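Local structure of glutathione S-transferase (Sulfitobacter, 4GF0) at residues A[5-10]-A[54-59]; A[26-31]-A[203-208]; A[46-51]-A[62-67]. The protein binds glutathione and, as a member of the glutathione S-transferase family, probably transfers it to electrophilic substrates. All coordinates share one frame; numbering follows the deposited sequence.

Contact 1 of 3, residues A[5-10]-A[54-59]; sequences TLYFTP and VPALRL. With GSH (glutathione), chain D.
Y7 and R58 meet across two antiparallel strands and bury more surface than any other residues here, V54 and T5 following. The NH2 of R58 donates to the OH of Y7 at 3.2 Å, the hydroxyl close to the guanidinium plane while ring and guanidinium are turned 74° apart. R58 runs extended through CD and bends at chi3 (-57°), which sets NE near the phenol oxygen. The ring has its CD1 edge beside the backbone O of A56, 3.5 Å away in the ring plane, and the small CB of A56 lies 4.2 Å from CD1. T5, on this face too, sets its CB 4.0 Å from CB of R58; a beta-branched residue suits an extended strand, and a water links its OG1 to R58 O. R58 N bonds to T5 O at 2.8 Å, and Y7 N to A56 O at 2.9 Å. On the other face L6 and L57 touch through their CD1 methyls. V54 crosses T9 at about a right angle, its CG2 3.6 Å from T9 OG1, which bonds to V33 O. The peptide bond before P55 is cis, the cis-proline of thioredoxin folds, and V54 N donates to O2 of glutathione while V54 O accepts from N2 of its cysteinyl part. Strand 4-8 is also bonded to strand 28-32 and 56-58 to 64-66, while helices 14-23 and 68-78 pack on the L6 and L57 face.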
# COMPACT_ATOMS: atom_id res chain seq x y z
N THR A 5 16.65 10.13 8.18
CA THR A 5 16.92 8.99 9.04
C THR A 5 15.92 7.89 8.72
O THR A 5 14.71 8.12 8.76
CB THR A 5 16.79 9.37 10.52
OG1 THR A 5 17.64 10.49 10.79
CG2 THR A 5 17.20 8.20 11.41
N LEU A 6 16.42 6.70 8.41
CA LEU A 6 15.55 5.60 8.05
C LEU A 6 15.60 4.55 9.13
O LEU A 6 16.66 4.01 9.42
CB LEU A 6 16.01 4.97 6.74
CG LEU A 6 15.21 3.73 6.33
CD1 LEU A 6 13.80 4.12 5.94
CD2 LEU A 6 15.92 3.04 5.16
N TYR A 7 14.44 4.24 9.72
CA TYR A 7 14.35 3.14 10.66
C TYR A 7 14.07 1.87 9.87
O TYR A 7 13.11 1.82 9.11
CB TYR A 7 13.23 3.42 11.67
CG TYR A 7 13.53 4.64 12.49
CD1 TYR A 7 13.21 5.91 12.04
CD2 TYR A 7 14.16 4.52 13.72
CE1 TYR A 7 13.52 7.04 12.81
CE2 TYR A 7 14.46 5.63 14.48
CZ TYR A 7 14.14 6.88 14.03
OH TYR A 7 14.44 7.97 14.80
N PHE A 8 14.91 0.86 10.05
CA PHE A 8 14.85 -0.33 9.22
C PHE A 8 15.23 -1.55 10.03
O PHE A 8 15.76 -1.45 11.14
CB PHE A 8 15.84 -0.19 8.06
CG PHE A 8 17.25 -0.57 8.43
CD1 PHE A 8 18.07 0.32 9.11
CD2 PHE A 8 17.74 -1.84 8.13
CE1 PHE A 8 19.36 -0.04 9.47
CE2 PHE A 8 19.02 -2.20 8.51
CZ PHE A 8 19.84 -1.30 9.17
N THR A 9 14.99 -2.72 9.44
CA THR A 9 15.41 -3.97 10.04
C THR A 9 15.92 -4.82 8.89
O THR A 9 15.27 -4.87 7.85
CB THR A 9 14.22 -4.66 10.71
OG1 THR A 9 13.68 -3.81 11.73
CG2 THR A 9 14.64 -6.00 11.34
N PRO A 10 17.08 -5.47 9.07
CA PRO A 10 17.63 -6.24 7.94
C PRO A 10 16.63 -7.28 7.45
O PRO A 10 15.91 -7.85 8.27
CB PRO A 10 18.86 -6.92 8.55
CG PRO A 10 19.26 -6.02 9.69
CD PRO A 10 17.96 -5.51 10.25
N VAL A 54 8.46 -1.30 10.62
CA VAL A 54 9.45 -0.59 9.80
C VAL A 54 9.01 -0.77 8.34
O VAL A 54 8.40 -1.78 8.00
CB VAL A 54 10.89 -1.14 10.03
CG1 VAL A 54 11.35 -0.87 11.45
CG2 VAL A 54 10.95 -2.64 9.74
N PRO A 55 9.31 0.21 7.47
CA PRO A 55 10.12 1.42 7.68
C PRO A 55 9.38 2.58 8.32
O PRO A 55 8.15 2.67 8.26
CB PRO A 55 10.50 1.81 6.25
CG PRO A 55 9.28 1.37 5.44
CD PRO A 55 8.90 0.06 6.06
N ALA A 56 10.16 3.50 8.89
CA ALA A 56 9.69 4.85 9.17
C ALA A 56 10.81 5.76 8.73
O ALA A 56 11.99 5.38 8.78
CB ALA A 56 9.38 5.03 10.66
N LEU A 57 10.46 6.95 8.29
CA LEU A 57 11.47 7.90 7.81
C LEU A 57 11.32 9.20 8.56
O LEU A 57 10.22 9.77 8.61
CB LEU A 57 11.28 8.14 6.31
CG LEU A 57 12.37 8.94 5.60
CD1 LEU A 57 13.66 8.09 5.47
CD2 LEU A 57 11.86 9.38 4.22
N ARG A 58 12.41 9.69 9.14
CA ARG A 58 12.37 10.99 9.78
C ARG A 58 12.94 12.03 8.84
O ARG A 58 14.07 11.90 8.35
CB ARG A 58 13.18 10.99 11.09
CG ARG A 58 13.18 12.34 11.78
CD ARG A 58 14.13 12.38 12.98
NE ARG A 58 13.77 11.34 13.94
CZ ARG A 58 12.77 11.44 14.81
NH1 ARG A 58 12.01 12.54 14.84
NH2 ARG A 58 12.52 10.44 15.65
N LEU A 59 12.15 13.07 8.58
CA LEU A 59 12.57 14.11 7.64
C LEU A 59 13.45 15.13 8.33
O LEU A 59 13.64 15.07 9.55
CB LEU A 59 11.34 14.79 7.03
CG LEU A 59 10.36 13.85 6.33
CD1 LEU A 59 9.27 14.67 5.63
CD2 LEU A 59 11.07 12.92 5.35
N1 GSH D . 2.24 -1.72 5.12
CA1 GSH D . 3.53 -1.57 5.75
C1 GSH D . 4.52 -0.99 4.78
O11 GSH D . 5.41 -0.20 5.17
O12 GSH D . 4.47 -1.33 3.56
CB1 GSH D . 4.05 -2.91 6.20
CG1 GSH D . 5.13 -2.65 7.26
CD1 GSH D . 5.50 -3.97 7.94
OE1 GSH D . 4.63 -4.77 8.28
N2 GSH D . 6.91 -4.27 8.18
CA2 GSH D . 7.27 -5.50 8.84
C2 GSH D . 7.31 -5.23 10.32
O2 GSH D . 7.60 -4.13 10.75
CB2 GSH D . 8.62 -5.97 8.38
SG2 GSH D . 8.54 -6.45 6.66
N3 GSH D . 6.99 -6.28 11.28
CA3 GSH D . 7.05 -5.97 12.70
C3 GSH D . 5.93 -6.63 13.46
O31 GSH D . 4.91 -7.05 12.84
O32 GSH D . 5.99 -6.74 14.72
O HOH W 1 16.65 12.86 9.99

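Contact 2 of 3, residues A[26-31]-A[203-208]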
# COMPACT_ATOMS: atom_id res chain seq x y z
N LEU A 26 21.40 10.15 -2.17
CA LEU A 26 21.22 11.03 -1.03
C LEU A 26 21.93 10.45 0.19
O LEU A 26 21.99 9.23 0.37
CB LEU A 26 19.74 11.20 -0.72
CG LEU A 26 18.94 11.96 -1.78
CD1 LEU A 26 17.46 11.92 -1.45
CD2 LEU A 26 19.45 13.38 -1.84
N PRO A 27 22.50 11.33 1.03
CA PRO A 27 23.04 10.81 2.29
C PRO A 27 21.88 10.52 3.23
O PRO A 27 20.85 11.20 3.18
CB PRO A 27 23.89 11.97 2.81
CG PRO A 27 23.24 13.20 2.24
CD PRO A 27 22.67 12.78 0.89
N TYR A 28 22.01 9.49 4.06
CA TYR A 28 20.98 9.20 5.04
C TYR A 28 21.61 8.44 6.18
O TYR A 28 22.73 7.93 6.07
CB TYR A 28 19.81 8.38 4.44
CG TYR A 28 20.16 6.97 4.02
CD1 TYR A 28 20.99 6.72 2.93
CD2 TYR A 28 19.62 5.88 4.68
CE1 TYR A 28 21.29 5.42 2.54
CE2 TYR A 28 19.91 4.58 4.29
CZ TYR A 28 20.75 4.36 3.22
OH TYR A 28 21.04 3.07 2.84
N GLN A 29 20.87 8.38 7.28
CA GLN A 29 21.30 7.73 8.50
C GLN A 29 20.37 6.56 8.76
O GLN A 29 19.20 6.76 9.09
CB GLN A 29 21.19 8.71 9.67
CG GLN A 29 22.01 9.98 9.51
CD GLN A 29 23.39 9.84 10.09
OE1 GLN A 29 23.86 8.73 10.35
NE2 GLN A 29 24.06 10.97 10.30
N PRO A 30 20.89 5.33 8.62
CA PRO A 30 20.09 4.14 8.93
C PRO A 30 20.07 3.84 10.44
O PRO A 30 21.13 3.89 11.08
CB PRO A 30 20.83 3.01 8.20
CG PRO A 30 21.88 3.69 7.35
CD PRO A 30 22.17 5.00 8.00
N VAL A 31 18.90 3.54 10.98
CA VAL A 31 18.78 3.13 12.37
C VAL A 31 18.16 1.76 12.42
O VAL A 31 17.03 1.57 11.98
CB VAL A 31 17.89 4.09 13.18
CG1 VAL A 31 17.70 3.56 14.61
CG2 VAL A 31 18.50 5.47 13.20
N LYS A 203 23.69 -3.92 1.14
CA LYS A 203 24.33 -5.14 1.64
C LYS A 203 25.55 -4.79 2.48
O LYS A 203 25.78 -5.38 3.54
CB LYS A 203 24.75 -6.05 0.49
CG LYS A 203 23.66 -6.95 -0.05
CD LYS A 203 24.19 -7.87 -1.14
CE LYS A 203 23.08 -8.69 -1.77
NZ LYS A 203 23.53 -9.35 -3.02
N ASP A 204 26.32 -3.82 2.01
CA ASP A 204 27.52 -3.39 2.72
C ASP A 204 27.17 -2.78 4.07
O ASP A 204 27.98 -2.77 4.99
CB ASP A 204 28.31 -2.38 1.88
CG ASP A 204 29.07 -3.02 0.73
OD1 ASP A 204 29.40 -4.22 0.83
OD2 ASP A 204 29.35 -2.32 -0.27
N LYS A 205 25.94 -2.28 4.18
CA LYS A 205 25.47 -1.66 5.41
C LYS A 205 24.77 -2.67 6.31
O LYS A 205 24.19 -2.29 7.34
CB LYS A 205 24.54 -0.48 5.10
CG LYS A 205 25.26 0.71 4.48
CD LYS A 205 24.31 1.88 4.24
CE LYS A 205 25.10 3.16 4.00
NZ LYS A 205 25.09 3.61 2.59
N GLY A 206 24.81 -3.94 5.92
CA GLY A 206 24.26 -5.03 6.70
C GLY A 206 22.75 -5.16 6.65
O GLY A 206 22.13 -5.64 7.60
N MET A 207 22.14 -4.74 5.54
CA MET A 207 20.67 -4.71 5.47
C MET A 207 20.06 -5.93 4.80
O MET A 207 18.86 -6.17 4.92
CB MET A 207 20.21 -3.46 4.71
CG MET A 207 20.71 -2.18 5.31
SD MET A 207 19.83 -0.79 4.56
CE MET A 207 20.54 0.55 5.50
N LEU A 208 20.88 -6.69 4.09
CA LEU A 208 20.40 -7.91 3.42
C LEU A 208 21.20 -9.14 3.84
O LEU A 208 22.07 -9.60 3.10
CB LEU A 208 20.41 -7.75 1.90
CG LEU A 208 19.32 -6.87 1.28
CD1 LEU A 208 19.41 -6.87 -0.23
CD2 LEU A 208 17.94 -7.34 1.73
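P30 on strand 28-32 and K205, just past the end of helix 197-204, are the closest backbone points, their CA atoms 8.7 Å apart, so side chains alone bridge the gap. The helix ends in a Schellman motif with G206 at C-prime: its phi of 77° is easy for a residue without CB, and its N bonds to K203 O. This turn lays the C-terminal tail against the thioredoxin-like N-terminal domain, by the outermost strand of its sheet. M207 carries the apolar part. Its chain is extended beyond CG (chi2 -168°, chi3 177°), a long flexible thioether that delivers CE to the pyrrolidine of P30, crossing it at about a right angle with CE 3.7 Å from CB. The same methyl meets Y28 tip to tip, near the plane of the ring at its edge. M207 also touches A18 of helix 14-23 and F8 of strand 4-8, and its backbone bonds to G11. K205 too meets Y28 tip to tip. Its NZ forms a salt bridge with E22 of helix 14-23, which is also hydrogen-bonded to Y28 OH, so OE2 of E22 is shared by the ammonium group and the phenol. At the point of closest approach between K205 and Y28, CD of K205 lies 3.8 Å from OH of Y28.

Contact 3 of 3, residues A[46-51]-A[62-67]. With GSH (glutathione), chain D.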
# COMPACT_ATOMS: atom_id res chain seq x y z
N LEU A 46 7.35 2.95 19.42
CA LEU A 46 5.95 3.31 19.18
C LEU A 46 5.74 4.83 19.17
O LEU A 46 4.80 5.31 18.53
CB LEU A 46 5.01 2.64 20.18
CG LEU A 46 4.84 1.11 20.08
CD1 LEU A 46 3.92 0.60 21.18
CD2 LEU A 46 4.31 0.71 18.72
N ALA A 47 6.60 5.57 19.87
CA ALA A 47 6.54 7.03 19.85
C ALA A 47 6.97 7.55 18.48
O ALA A 47 6.63 8.67 18.08
CB ALA A 47 7.42 7.63 20.95
N ILE A 48 7.72 6.74 17.74
CA ILE A 48 8.14 7.11 16.40
C ILE A 48 7.10 6.64 15.39
O ILE A 48 6.61 7.43 14.58
CB ILE A 48 9.52 6.51 16.06
CG1 ILE A 48 10.57 7.13 16.99
CG2 ILE A 48 9.88 6.75 14.59
CD1 ILE A 48 11.96 6.54 16.84
N ASN A 49 6.75 5.36 15.45
CA ASN A 49 5.70 4.81 14.61
C ASN A 49 4.72 4.01 15.45
O ASN A 49 5.02 2.87 15.82
CB ASN A 49 6.26 3.93 13.50
CG ASN A 49 5.17 3.36 12.61
OD1 ASN A 49 4.01 3.79 12.69
ND2 ASN A 49 5.53 2.40 11.76
N PRO A 50 3.55 4.59 15.76
CA PRO A 50 2.55 3.92 16.59
C PRO A 50 2.09 2.58 16.02
O PRO A 50 1.55 1.76 16.77
CB PRO A 50 1.38 4.91 16.61
CG PRO A 50 2.01 6.24 16.35
CD PRO A 50 3.15 5.97 15.42
N LYS A 51 2.28 2.36 14.72
CA LYS A 51 1.91 1.07 14.11
C LYS A 51 2.91 -0.04 14.43
O LYS A 51 2.62 -1.22 14.23
CB LYS A 51 1.72 1.23 12.60
CG LYS A 51 0.51 2.07 12.24
CD LYS A 51 0.41 2.32 10.74
CE LYS A 51 1.40 3.38 10.29
NZ LYS A 51 1.17 3.70 8.84
N ASP A 62 11.95 16.80 11.26
CA ASP A 62 11.55 15.84 12.31
C ASP A 62 10.19 15.18 12.09
O ASP A 62 9.75 14.37 12.91
CB ASP A 62 11.63 16.45 13.71
CG ASP A 62 13.00 17.03 14.01
OD1 ASP A 62 14.00 16.48 13.50
OD2 ASP A 62 13.08 18.04 14.74
N THR A 63 9.53 15.50 10.98
CA THR A 63 8.31 14.79 10.60
C THR A 63 8.62 13.32 10.39
O THR A 63 9.63 12.99 9.77
CB THR A 63 7.76 15.34 9.28
OG1 THR A 63 7.36 16.70 9.46
CG2 THR A 63 6.56 14.52 8.80
N ILE A 64 7.76 12.43 10.89
CA ILE A 64 7.91 10.99 10.64
C ILE A 64 6.92 10.56 9.56
O ILE A 64 5.72 10.84 9.67
CB ILE A 64 7.64 10.14 11.91
CG1 ILE A 64 8.51 10.59 13.08
CG2 ILE A 64 7.81 8.64 11.61
CD1 ILE A 64 9.99 10.26 12.92
N LEU A 65 7.42 9.88 8.53
CA LEU A 65 6.57 9.27 7.51
C LEU A 65 6.61 7.75 7.64
O LEU A 65 7.63 7.17 8.02
CB LEU A 65 7.05 9.66 6.12
CG LEU A 65 7.09 11.16 5.81
CD1 LEU A 65 7.75 11.37 4.43
CD2 LEU A 65 5.68 11.73 5.81
N THR A 66 5.49 7.11 7.32
CA THR A 66 5.42 5.65 7.30
C THR A 66 4.80 5.16 6.01
O THR A 66 4.22 5.96 5.26
CB THR A 66 4.57 5.10 8.46
OG1 THR A 66 3.23 5.58 8.34
CG2 THR A 66 5.15 5.52 9.81
N GLU A 67 4.89 3.84 5.81
CA GLU A 67 4.37 3.07 4.66
C GLU A 67 5.34 3.07 3.49
O GLU A 67 5.57 4.10 2.85
CB GLU A 67 2.97 3.50 4.20
CG GLU A 67 1.89 3.37 5.28
CD GLU A 67 1.57 1.93 5.66
OE1 GLU A 67 1.81 1.01 4.83
OE2 GLU A 67 1.07 1.72 6.78
N1 GSH D . 2.24 -1.72 5.12
CA1 GSH D . 3.53 -1.57 5.75
C1 GSH D . 4.52 -0.99 4.78
O11 GSH D . 5.41 -0.20 5.17
O12 GSH D . 4.47 -1.33 3.56
CB1 GSH D . 4.05 -2.91 6.20
CG1 GSH D . 5.13 -2.65 7.26
CD1 GSH D . 5.50 -3.97 7.94
OE1 GSH D . 4.63 -4.77 8.28
N2 GSH D . 6.91 -4.27 8.18
CA2 GSH D . 7.27 -5.50 8.84
C2 GSH D . 7.31 -5.23 10.32
O2 GSH D . 7.60 -4.13 10.75
CB2 GSH D . 8.62 -5.97 8.38
SG2 GSH D . 8.54 -6.45 6.66
N3 GSH D . 6.99 -6.28 11.28
CA3 GSH D . 7.05 -5.97 12.70
C3 GSH D . 5.93 -6.63 13.46
O31 GSH D . 4.91 -7.05 12.84
O32 GSH D . 5.99 -6.74 14.72
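K51 reaches across to T66 and E67, and its amine is gripped by both. NZ donates to OG1 of T66 at 2.8 Å, the two side chains meeting tip to tip, and to OE2 of E67 at 2.9 Å in a salt bridge that uses the anti lone pair of that oxygen. A bend at chi3 (-77°) turns CE out of the line of the chain and lets the amine serve both acceptors. The other carboxylate oxygen, OE1 of E67, accepts from the glutathione amine N1 at 2.8 Å, so each oxygen of the carboxylate has its own nitrogen donor, which fixes its rotation. Replacing K51 by an alanine would probably leave OE2 of E67 without its salt-bridge partner and OG1 of T66 without this donor, and the carboxylate freer to turn. E67 sits at the N-cap position of helix 68-78 in the thioredoxin-like fold, where the gamma-glutamyl end of the peptide binds. N49 holds the opposing loop in shape: its OD1 takes the backbone N of K51 at 3.0 Å in an Asx turn, the donor standing above the carbonyl plane, while its ND2 is satisfied by R53 O. Its amide group also packs on the methyl CG2 of T66, 3.5 Å from CG. Farther back, I48 and I64 cross at about a right angle, CG2 of I48 lying 3.9 Å from CD1 of I64, branched apolar chains that also touch R58. S97 of the second subunit donates OG to T66 O, and Y101 of the same subunit packs on K51.

From the N terminus, strand 4-8 comes first, and contact 1 closes the loop from it to strand 56-58. Within that loop lie segments 26-31 and 46-51, each of which finds its partner later in the chain, so contacts 2 and 3 both cross contact 1. Contact 3 closes a short loop around strand 56-58 and is nested inside the far longer loop closed by contact 2, which runs to the C-terminal tail. All three reach one sheet: contact 1 joins its two inner strands, while contacts 2 and 3 involve its outermost strands. Contacts 1 and 3 share the glutathione site; contact 2 fastens the C-terminal tail.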